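Local coordinates for protein putative glycoside hydrolase (Parabacteroides distasonis ATCC 8503, PDB 3GYC) that is probably a glycoside hydrolase of the cellulase-like kind, expected to act on carbohydrate chains, although its substrate has not been established, at residues 56-61 with 135-140; 95-100 with 142-147; 107-112 with 152-157. All coordinates share one frame; numbering follows the deposited sequence.

Contact 1: residues 56-61 with 135-140; sequences IDAYPH and DCWLTI
Just beyond the C-terminal end of strand 53-57 in a parallel, eight-stranded (beta/alpha)8 barrel, the chain turns into helix 60-65, and this beta-alpha turn leans on the outer helix 130-146. The sugar-binding cellulase-like family belongs to the TIM-barrel clan, whose active sites characteristically lie at this end of the strands. Pro60 and Trp137 carry the contact. They lie side by side and point the same way, so CG of the pyrrolidine hangs over one face of the indole, toward its rim. This is a CH-pi contact: Pro60 CG is 3.9 Å from the centroid of the six-membered ring of Trp137, 27° off the ring normal. The indole reaches the proline because its CG is anti to the carbonyl carbon (chi1 -79°), and Tyr116 OH engages its NE1. One helical turn further on, Ile140 holds CG1 anti to its backbone N (chi1 -155°). CG1 then lies 3.9 Å from Pro60 CA, while Ile140 CD1 touches Ala58 CB at 4.0 Å. Ala58 also approaches the indole obliquely. Cys136 holds SG anti to its backbone N, 3.6 Å from Pro60 CB and against Pro60 O. No hydrogen bond crosses between the two segments, so the fit is mainly one of apolar surfaces, all buried. The turn is braced from within by an Asx turn, and Tyr59 is the N-cap residue of helix 60-65. Asp57 OD2 accepts from Trp115 N, while OD1, which also bonds Ser114 OG, takes the Tyr59 N-H (N to OD1 2.7 Å) from above the carboxylate plane.

Contact 2: residues 95-100 with 142-147; sequences NLNLFL and RSIEED
Asn97 reaches across from helix 95-105 with its amide aimed at the C-terminal end of helix 130-146. The axes of the two short segments cross at -55° and approach to 10.0 Å. CG of Asn97 sits anti to the carbonyl carbon (chi1 -75°), which brings ND2 between two oxygens of the other helix end. Ser143 O takes one bond at 3.0 Å from Asn97 ND2, and Asp147 OD2 takes the other, also 3.0 Å from ND2. Both acceptors lie in the amide plane, and both bonds are nearly straight. At the acceptors the geometry is less regular: the donor stands above the carbonyl plane of Ser143 and above the carboxylate plane of Asp147, with amide and carboxylate turned 66° against each other. Beside this polar pair, on the side of Asn97 OD1, lies an apolar patch built on Ile144. Its CD1 meets Leu100 CD1 at 3.9 Å, the two side chains crossing at about a right angle, and Leu96 CD2 at 4.1 Å, where the crossing is oblique. Leu149 packs on Asn97, Leu100 and Ile144 from a loop. With two oxygens gripping ND2 and Gln93 NE2 donating to OD1, the amide is held in one rotation. The N-H donors also sit between a carboxylate and the electron-rich carbonyl oxygen of the last helical turn, and would probably soften the repulsion between the charge and that dipole.

Contact 3: residues 107-112 with 152-157; sequences DIKVGL and TILYVD
Tyr155 holds its ring carbon CG in the crowded position between backbone N and carbonyl carbon (chi1 67°), and this folds the phenol back over the neighbouring strand. Gly111 CA sits over the centre of one ring face, 3.9 Å from the centroid, a CH-pi contact. Glycine suits the spot: a beta carbon there would collide with the ring. On the face bearing Val110, Leu112 and Ile153, the isoleucine bends at both torsions (chi1 -59°, chi2 -50°), so that its CD1 lies 3.9 Å from Leu112 CD2. The strands run parallel. Val110 N binds Thr152 O at 2.8 Å and Val110 O accepts Leu154 N; Leu112 N then binds Tyr155 O at 3.0 Å and Leu112 O accepts Asp157 N. Two residues, Leu154 and Tyr155, thus lie opposite the single Gly111, a beta bulge in strand 153-157. An alanine in place of Tyr155 would remove the ring from above Gly111 and would probably loosen the packing at this bulge. Where the strands begin, a water donates to Ile108 O at 2.7 Å and also bridges to Thr152 OG1. Strand 53-57 bonds to the other edge of strand 109-113, while helix 95-105 covers Val110 and Ile153, and helix 130-146 covers Leu112 and Val156.

In the fold
From the N terminus, the chain passes strand 53-57, helix 95-105, strand 109-113, helix 130-146 and strand 153-157, three consecutive barrel strands with two outer helices. Contact 1 closes the longest loop, from the end of strand 53-57 to helix 130-146; contact 2 then joins the two helices, and contact 3 closes the beta-alpha-beta crossover between strands 109-113 and 153-157. Their segments alternate along the chain, so every pair of contacts crosses and none nests. In space they interlock: Leu96 of contact 2 packs on Ile140 and Ile56 of contact 1, Ile144 meets Leu112 of contact 3, and Trp137 reaches Val156. Together they tie the sheet to its helical layer.

Contact 1: residues 56-61 with 135-140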
loop_
_atom_site.group_PDB
_atom_site.type_symbol
_atom_site.label_atom_id
_atom_site.label_comp_id
_atom_site.label_asym_id
_atom_site.label_seq_id
_atom_site.Cartn_x
_atom_site.Cartn_y
_atom_site.Cartn_z
ATOM N N ILE A 56 0.568 -6.003 -3.609
ATOM C CA ILE A 56 0.134 -7.134 -2.847
ATOM C C ILE A 56 1.173 -7.520 -1.798
ATOM O O ILE A 56 2.355 -7.169 -1.876
ATOM C CB ILE A 56 -0.153 -8.382 -3.703
ATOM C CG1 ILE A 56 1.102 -8.884 -4.456
ATOM C CG2 ILE A 56 -1.267 -8.178 -4.664
ATOM C CD1 ILE A 56 0.899 -10.207 -5.178
ATOM N N ASP A 57 0.688 -8.268 -0.842
ATOM C CA ASP A 57 1.577 -8.884 0.141
ATOM C C ASP A 57 2.160 -10.154 -0.497
ATOM O O ASP A 57 1.403 -11.023 -0.990
ATOM C CB ASP A 57 0.809 -9.220 1.408
ATOM C CG ASP A 57 1.747 -9.580 2.567
ATOM O OD1 ASP A 57 2.868 -10.079 2.323
ATOM O OD2 ASP A 57 1.393 -9.264 3.715
ATOM N N ALA A 58 3.495 -10.262 -0.484
ATOM C CA ALA A 58 4.232 -11.406 -1.067
ATOM C C ALA A 58 4.482 -12.524 -0.016
ATOM O O ALA A 58 4.989 -13.594 -0.383
ATOM C CB ALA A 58 5.573 -10.934 -1.611
ATOM N N TYR A 59 4.164 -12.247 1.265
ATOM C CA TYR A 59 4.397 -13.210 2.381
ATOM C C TYR A 59 5.814 -13.806 2.283
ATOM O O TYR A 59 5.987 -15.045 2.318
ATOM C CB TYR A 59 3.391 -14.344 2.324
ATOM C CG TYR A 59 1.920 -14.004 2.463
ATOM C CD1 TYR A 59 1.169 -13.584 1.381
ATOM C CD2 TYR A 59 1.251 -14.201 3.681
ATOM C CE1 TYR A 59 -0.203 -13.324 1.509
ATOM C CE2 TYR A 59 -0.108 -13.929 3.822
ATOM C CZ TYR A 59 -0.838 -13.510 2.732
ATOM O OH TYR A 59 -2.194 -13.261 2.857
ATOM N N PRO A 60 6.838 -12.944 2.176
ATOM C CA PRO A 60 8.242 -13.411 1.978
ATOM C C PRO A 60 8.743 -14.289 3.108
ATOM O O PRO A 60 9.476 -15.251 2.892
ATOM C CB PRO A 60 9.046 -12.111 1.970
ATOM C CG PRO A 60 8.223 -11.138 2.763
ATOM C CD PRO A 60 6.762 -11.576 2.692
ATOM N N HIS A 61 8.364 -13.931 4.322
ATOM C CA HIS A 61 8.699 -14.707 5.509
ATOM C C HIS A 61 8.206 -16.163 5.453
ATOM O O HIS A 61 8.927 -17.089 5.872
ATOM C CB HIS A 61 8.220 -13.970 6.779
ATOM C CG HIS A 61 6.744 -13.774 6.876
ATOM N ND1 HIS A 61 6.010 -13.074 5.932
ATOM C CD2 HIS A 61 5.872 -14.105 7.858
ATOM C CE1 HIS A 61 4.749 -13.040 6.315
ATOM N NE2 HIS A 61 4.637 -13.647 7.479
ATOM N N ASP A 135 17.781 -11.333 3.272
ATOM C CA ASP A 135 17.949 -12.703 2.784
ATOM C C ASP A 135 16.588 -13.313 2.469
ATOM O O ASP A 135 16.412 -14.064 1.506
ATOM C CB ASP A 135 18.713 -13.589 3.784
ATOM C CG ASP A 135 20.221 -13.422 3.708
ATOM O OD1 ASP A 135 20.737 -12.681 2.842
ATOM O OD2 ASP A 135 20.920 -14.072 4.530
ATOM N N CYS A 136 15.617 -12.966 3.285
ATOM C CA CYS A 136 14.269 -13.444 3.100
ATOM C C CYS A 136 13.630 -12.920 1.784
ATOM O O CYS A 136 13.033 -13.670 1.023
ATOM C CB CYS A 136 13.518 -13.071 4.338
ATOM S SG CYS A 136 11.843 -13.048 4.091
ATOM N N TRP A 137 13.788 -11.636 1.506
ATOM C CA TRP A 137 13.306 -11.092 0.239
ATOM C C TRP A 137 14.083 -11.609 -0.974
ATOM O O TRP A 137 13.500 -11.787 -2.032
ATOM C CB TRP A 137 13.316 -9.569 0.275
ATOM C CG TRP A 137 12.146 -9.037 1.009
ATOM C CD1 TRP A 137 12.075 -8.680 2.313
ATOM C CD2 TRP A 137 10.857 -8.775 0.441
ATOM N NE1 TRP A 137 10.820 -8.195 2.592
ATOM C CE2 TRP A 137 10.049 -8.263 1.464
ATOM C CE3 TRP A 137 10.311 -8.959 -0.825
ATOM C CZ2 TRP A 137 8.720 -7.923 1.263
ATOM C CZ3 TRP A 137 9.004 -8.612 -1.035
ATOM C CH2 TRP A 137 8.218 -8.091 -0.003
ATOM N N LEU A 138 15.401 -11.824 -0.833
ATOM C CA LEU A 138 16.186 -12.397 -1.906
ATOM C C LEU A 138 15.611 -13.785 -2.264
ATOM O O LEU A 138 15.534 -14.156 -3.437
ATOM C CB LEU A 138 17.690 -12.458 -1.547
ATOM C CG LEU A 138 18.395 -11.089 -1.551
ATOM C CD1 LEU A 138 19.763 -11.148 -0.933
ATOM C CD2 LEU A 138 18.442 -10.475 -2.962
ATOM N N THR A 139 15.167 -14.543 -1.269
ATOM C CA THR A 139 14.565 -15.847 -1.532
ATOM C C THR A 139 13.247 -15.734 -2.310
ATOM O O THR A 139 13.058 -16.411 -3.307
ATOM C CB THR A 139 14.409 -16.618 -0.223
ATOM O OG1 THR A 139 15.718 -16.826 0.282
ATOM C CG2 THR A 139 13.739 -17.940 -0.417
ATOM N N ILE A 140 12.377 -14.823 -1.896
ATOM C CA ILE A 140 11.065 -14.667 -2.546
ATOM C C ILE A 140 11.299 -14.203 -4.001
ATOM O O ILE A 140 10.670 -14.708 -4.949
ATOM C CB ILE A 140 10.126 -13.746 -1.661
ATOM C CG1 ILE A 140 8.622 -13.985 -1.889
ATOM C CG2 ILE A 140 10.424 -12.296 -1.819
ATOM C CD1 ILE A 140 8.098 -13.504 -3.233
#

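Contact 2: residues 95-100 with 142-147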
loop_
_atom_site.group_PDB
_atom_site.type_symbol
_atom_site.label_atom_id
_atom_site.label_comp_id
_atom_site.label_asym_id
_atom_site.label_seq_id
_atom_site.Cartn_x
_atom_site.Cartn_y
_atom_site.Cartn_z
ATOM N N ASN A 95 0.595 -20.380 -5.636
ATOM C CA ASN A 95 -0.454 -19.327 -5.728
ATOM C C ASN A 95 0.070 -17.948 -6.108
ATOM O O ASN A 95 -0.532 -17.293 -6.975
ATOM C CB ASN A 95 -1.297 -19.228 -4.464
ATOM C CG ASN A 95 -2.409 -20.244 -4.431
ATOM O OD1 ASN A 95 -2.750 -20.797 -5.464
ATOM N ND2 ASN A 95 -2.996 -20.507 -3.213
ATOM N N LEU A 96 1.209 -17.534 -5.557
ATOM C CA LEU A 96 1.756 -16.225 -5.891
ATOM C C LEU A 96 2.147 -16.180 -7.356
ATOM O O LEU A 96 1.755 -15.261 -8.090
ATOM C CB LEU A 96 2.922 -15.839 -4.976
ATOM C CG LEU A 96 3.653 -14.547 -5.312
ATOM C CD1 LEU A 96 2.678 -13.298 -5.270
ATOM C CD2 LEU A 96 4.892 -14.346 -4.430
ATOM N N ASN A 97 2.901 -17.180 -7.797
ATOM C CA ASN A 97 3.312 -17.195 -9.200
ATOM C C ASN A 97 2.118 -17.333 -10.157
ATOM O O ASN A 97 2.156 -16.781 -11.290
ATOM C CB ASN A 97 4.410 -18.215 -9.438
ATOM C CG ASN A 97 5.779 -17.751 -8.898
ATOM O OD1 ASN A 97 5.909 -16.731 -8.201
ATOM N ND2 ASN A 97 6.794 -18.487 -9.241
ATOM N N LEU A 98 1.082 -18.064 -9.718
ATOM C CA LEU A 98 -0.162 -18.186 -10.512
ATOM C C LEU A 98 -0.811 -16.827 -10.653
ATOM O O LEU A 98 -1.167 -16.436 -11.742
ATOM C CB LEU A 98 -1.153 -19.229 -9.954
ATOM C CG LEU A 98 -0.786 -20.703 -10.207
ATOM C CD1 LEU A 98 -1.615 -21.723 -9.328
ATOM C CD2 LEU A 98 -0.866 -21.086 -11.680
ATOM N N PHE A 99 -0.981 -16.128 -9.533
ATOM C CA PHE A 99 -1.540 -14.797 -9.526
ATOM C C PHE A 99 -0.722 -13.820 -10.390
ATOM O O PHE A 99 -1.310 -13.048 -11.192
ATOM C CB PHE A 99 -1.660 -14.282 -8.088
ATOM C CG PHE A 99 -2.308 -12.920 -7.994
ATOM C CD1 PHE A 99 -3.694 -12.812 -8.104
ATOM C CD2 PHE A 99 -1.549 -11.772 -7.900
ATOM C CE1 PHE A 99 -4.305 -11.578 -8.059
ATOM C CE2 PHE A 99 -2.165 -10.552 -7.836
ATOM C CZ PHE A 99 -3.555 -10.464 -7.946
ATOM N N LEU A 100 0.608 -13.872 -10.266
ATOM C CA LEU A 100 1.491 -13.020 -11.054
ATOM C C LEU A 100 1.372 -13.328 -12.520
ATOM O O LEU A 100 1.376 -12.391 -13.317
ATOM C CB LEU A 100 2.949 -13.070 -10.586
ATOM C CG LEU A 100 3.259 -12.582 -9.180
ATOM C CD1 LEU A 100 4.749 -12.902 -8.831
ATOM C CD2 LEU A 100 2.962 -11.067 -8.935
ATOM N N ARG A 142 13.838 -14.802 -5.941
ATOM C CA ARG A 142 14.318 -15.965 -6.714
ATOM C C ARG A 142 13.140 -16.918 -7.029
ATOM O O ARG A 142 13.083 -17.474 -8.122
ATOM C CB ARG A 142 15.476 -16.683 -5.971
ATOM C CG ARG A 142 16.350 -17.593 -6.821
ATOM N N SER A 143 12.194 -17.081 -6.103
ATOM C CA SER A 143 10.996 -17.924 -6.366
ATOM C C SER A 143 10.169 -17.370 -7.536
ATOM O O SER A 143 9.617 -18.140 -8.321
ATOM C CB SER A 143 10.083 -18.138 -5.121
ATOM O OG SER A 143 9.221 -17.045 -4.813
ATOM N N ILE A 144 10.133 -16.048 -7.668
ATOM C CA ILE A 144 9.398 -15.378 -8.755
ATOM C C ILE A 144 10.190 -15.492 -10.048
ATOM O O ILE A 144 9.655 -15.782 -11.107
ATOM C CB ILE A 144 9.136 -13.915 -8.392
ATOM C CG1 ILE A 144 8.165 -13.873 -7.204
ATOM C CG2 ILE A 144 8.656 -13.144 -9.631
ATOM C CD1 ILE A 144 7.910 -12.533 -6.593
ATOM N N GLU A 145 11.497 -15.301 -9.952
ATOM C CA GLU A 145 12.340 -15.387 -11.126
ATOM C C GLU A 145 12.366 -16.857 -11.689
ATOM O O GLU A 145 12.607 -17.074 -12.879
ATOM C CB GLU A 145 13.739 -14.897 -10.738
ATOM C CG GLU A 145 14.560 -14.272 -11.846
ATOM C CD GLU A 145 15.905 -13.714 -11.343
ATOM O OE1 GLU A 145 16.238 -13.878 -10.133
ATOM O OE2 GLU A 145 16.641 -13.116 -12.167
ATOM N N GLU A 146 12.083 -17.849 -10.841
ATOM C CA GLU A 146 12.081 -19.270 -11.288
ATOM C C GLU A 146 11.069 -19.463 -12.434
ATOM O O GLU A 146 11.350 -20.187 -13.386
ATOM C CB GLU A 146 11.761 -20.237 -10.115
ATOM C CG GLU A 146 11.815 -21.733 -10.455
ATOM N N ASP A 147 9.922 -18.775 -12.356
ATOM C CA ASP A 147 8.894 -18.892 -13.390
ATOM C C ASP A 147 8.938 -17.742 -14.382
ATOM O O ASP A 147 7.985 -17.522 -15.114
ATOM C CB ASP A 147 7.491 -19.050 -12.765
ATOM C CG ASP A 147 7.241 -20.466 -12.206
ATOM O OD1 ASP A 147 7.915 -21.427 -12.656
ATOM O OD2 ASP A 147 6.362 -20.633 -11.331
#

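Contact 3: residues 107-112 with 152-157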
loop_
_atom_site.group_PDB
_atom_site.type_symbol
_atom_site.label_atom_id
_atom_site.label_comp_id
_atom_site.label_asym_id
_atom_site.label_seq_id
_atom_site.Cartn_x
_atom_site.Cartn_y
_atom_site.Cartn_z
ATOM N N ASP A 107 -1.064 -7.430 -18.759
ATOM C CA ASP A 107 -0.170 -6.254 -18.599
ATOM C C ASP A 107 -0.445 -5.458 -17.327
ATOM O O ASP A 107 -0.498 -4.238 -17.362
ATOM C CB ASP A 107 -0.189 -5.294 -19.815
ATOM C CG ASP A 107 0.792 -4.079 -19.637
ATOM O OD1 ASP A 107 1.846 -4.204 -18.913
ATOM O OD2 ASP A 107 0.514 -2.980 -20.200
ATOM N N ILE A 108 -0.669 -6.141 -16.222
ATOM C CA ILE A 108 -0.855 -5.507 -14.923
ATOM C C ILE A 108 0.506 -5.730 -14.243
ATOM O O ILE A 108 1.037 -6.863 -14.243
ATOM C CB ILE A 108 -1.974 -6.176 -14.108
ATOM C CG1 ILE A 108 -3.351 -5.853 -14.721
ATOM C CG2 ILE A 108 -1.997 -5.673 -12.713
ATOM C CD1 ILE A 108 -4.458 -6.762 -14.273
ATOM N N LYS A 109 1.090 -4.657 -13.734
ATOM C CA LYS A 109 2.362 -4.707 -13.027
ATOM C C LYS A 109 2.064 -4.792 -11.520
ATOM O O LYS A 109 1.021 -4.351 -11.052
ATOM C CB LYS A 109 3.263 -3.499 -13.360
ATOM C CG LYS A 109 4.450 -3.788 -14.308
ATOM C CD LYS A 109 4.161 -3.976 -15.698
ATOM C CE LYS A 109 5.423 -4.442 -16.501
ATOM N NZ LYS A 109 6.597 -3.518 -16.738
ATOM N N VAL A 110 2.964 -5.413 -10.781
ATOM C CA VAL A 110 2.730 -5.679 -9.356
ATOM C C VAL A 110 3.824 -5.166 -8.428
ATOM O O VAL A 110 4.987 -5.512 -8.561
ATOM C CB VAL A 110 2.524 -7.215 -9.103
ATOM C CG1 VAL A 110 2.236 -7.455 -7.625
ATOM C CG2 VAL A 110 1.387 -7.727 -10.024
ATOM N N GLY A 111 3.421 -4.353 -7.468
ATOM C CA GLY A 111 4.305 -3.915 -6.426
ATOM C C GLY A 111 4.195 -4.900 -5.267
ATOM O O GLY A 111 3.085 -5.244 -4.837
ATOM N N LEU A 112 5.346 -5.336 -4.748
ATOM C CA LEU A 112 5.341 -6.245 -3.615
ATOM C C LEU A 112 5.605 -5.484 -2.331
ATOM O O LEU A 112 6.429 -4.551 -2.284
ATOM C CB LEU A 112 6.416 -7.308 -3.786
ATOM C CG LEU A 112 6.317 -8.170 -5.029
ATOM C CD1 LEU A 112 7.531 -9.156 -5.009
ATOM C CD2 LEU A 112 4.948 -8.895 -5.183
ATOM N N THR A 152 7.273 -8.566 -14.207
ATOM C CA THR A 152 5.925 -8.156 -13.776
ATOM C C THR A 152 5.968 -7.343 -12.479
ATOM O O THR A 152 5.025 -6.656 -12.167
ATOM C CB THR A 152 5.046 -9.403 -13.610
ATOM O OG1 THR A 152 4.770 -9.949 -14.909
ATOM C CG2 THR A 152 3.754 -9.096 -12.879
ATOM N N ILE A 153 7.080 -7.420 -11.738
ATOM C CA ILE A 153 7.219 -6.733 -10.494
ATOM C C ILE A 153 7.673 -5.298 -10.770
ATOM O O ILE A 153 8.648 -5.057 -11.486
ATOM C CB ILE A 153 8.217 -7.454 -9.548
ATOM C CG1 ILE A 153 7.742 -8.896 -9.279
ATOM C CG2 ILE A 153 8.423 -6.623 -8.277
ATOM C CD1 ILE A 153 6.286 -9.074 -8.832
ATOM N N LEU A 154 6.939 -4.370 -10.176
ATOM C CA LEU A 154 7.140 -2.942 -10.383
ATOM C C LEU A 154 8.140 -2.365 -9.382
ATOM O O LEU A 154 9.011 -1.578 -9.721
ATOM C CB LEU A 154 5.779 -2.279 -10.211
ATOM C CG LEU A 154 5.604 -0.842 -10.553
ATOM C CD1 LEU A 154 5.918 -0.643 -12.054
ATOM C CD2 LEU A 154 4.137 -0.475 -10.149
ATOM N N TYR A 155 7.993 -2.778 -8.140
ATOM C CA TYR A 155 8.848 -2.331 -7.064
ATOM C C TYR A 155 8.746 -3.306 -5.920
ATOM O O TYR A 155 7.831 -4.116 -5.872
ATOM C CB TYR A 155 8.472 -0.914 -6.579
ATOM C CG TYR A 155 7.122 -0.752 -5.897
ATOM C CD1 TYR A 155 6.976 -1.063 -4.562
ATOM C CD2 TYR A 155 6.003 -0.269 -6.575
ATOM C CE1 TYR A 155 5.751 -0.906 -3.900
ATOM C CE2 TYR A 155 4.755 -0.143 -5.924
ATOM C CZ TYR A 155 4.655 -0.437 -4.588
ATOM O OH TYR A 155 3.503 -0.297 -3.879
ATOM N N VAL A 156 9.691 -3.204 -4.978
ATOM C CA VAL A 156 9.685 -4.050 -3.805
ATOM C C VAL A 156 9.805 -3.159 -2.606
ATOM O O VAL A 156 10.808 -2.446 -2.450
ATOM C CB VAL A 156 10.845 -5.088 -3.810
ATOM C CG1 VAL A 156 10.884 -5.902 -2.469
ATOM C CG2 VAL A 156 10.726 -5.977 -5.036
ATOM N N ASP A 157 8.814 -3.268 -1.735
ATOM C CA ASP A 157 8.713 -2.529 -0.462
ATOM C C ASP A 157 8.944 -3.532 0.655
ATOM O O ASP A 157 8.176 -4.489 0.798
ATOM C CB ASP A 157 7.324 -1.872 -0.380
ATOM C CG ASP A 157 6.938 -1.403 1.034
ATOM O OD1 ASP A 157 7.819 -1.237 1.932
ATOM O OD2 ASP A 157 5.707 -1.217 1.234
HETATM O O HOH W 1 2.947 -7.793 -15.973
#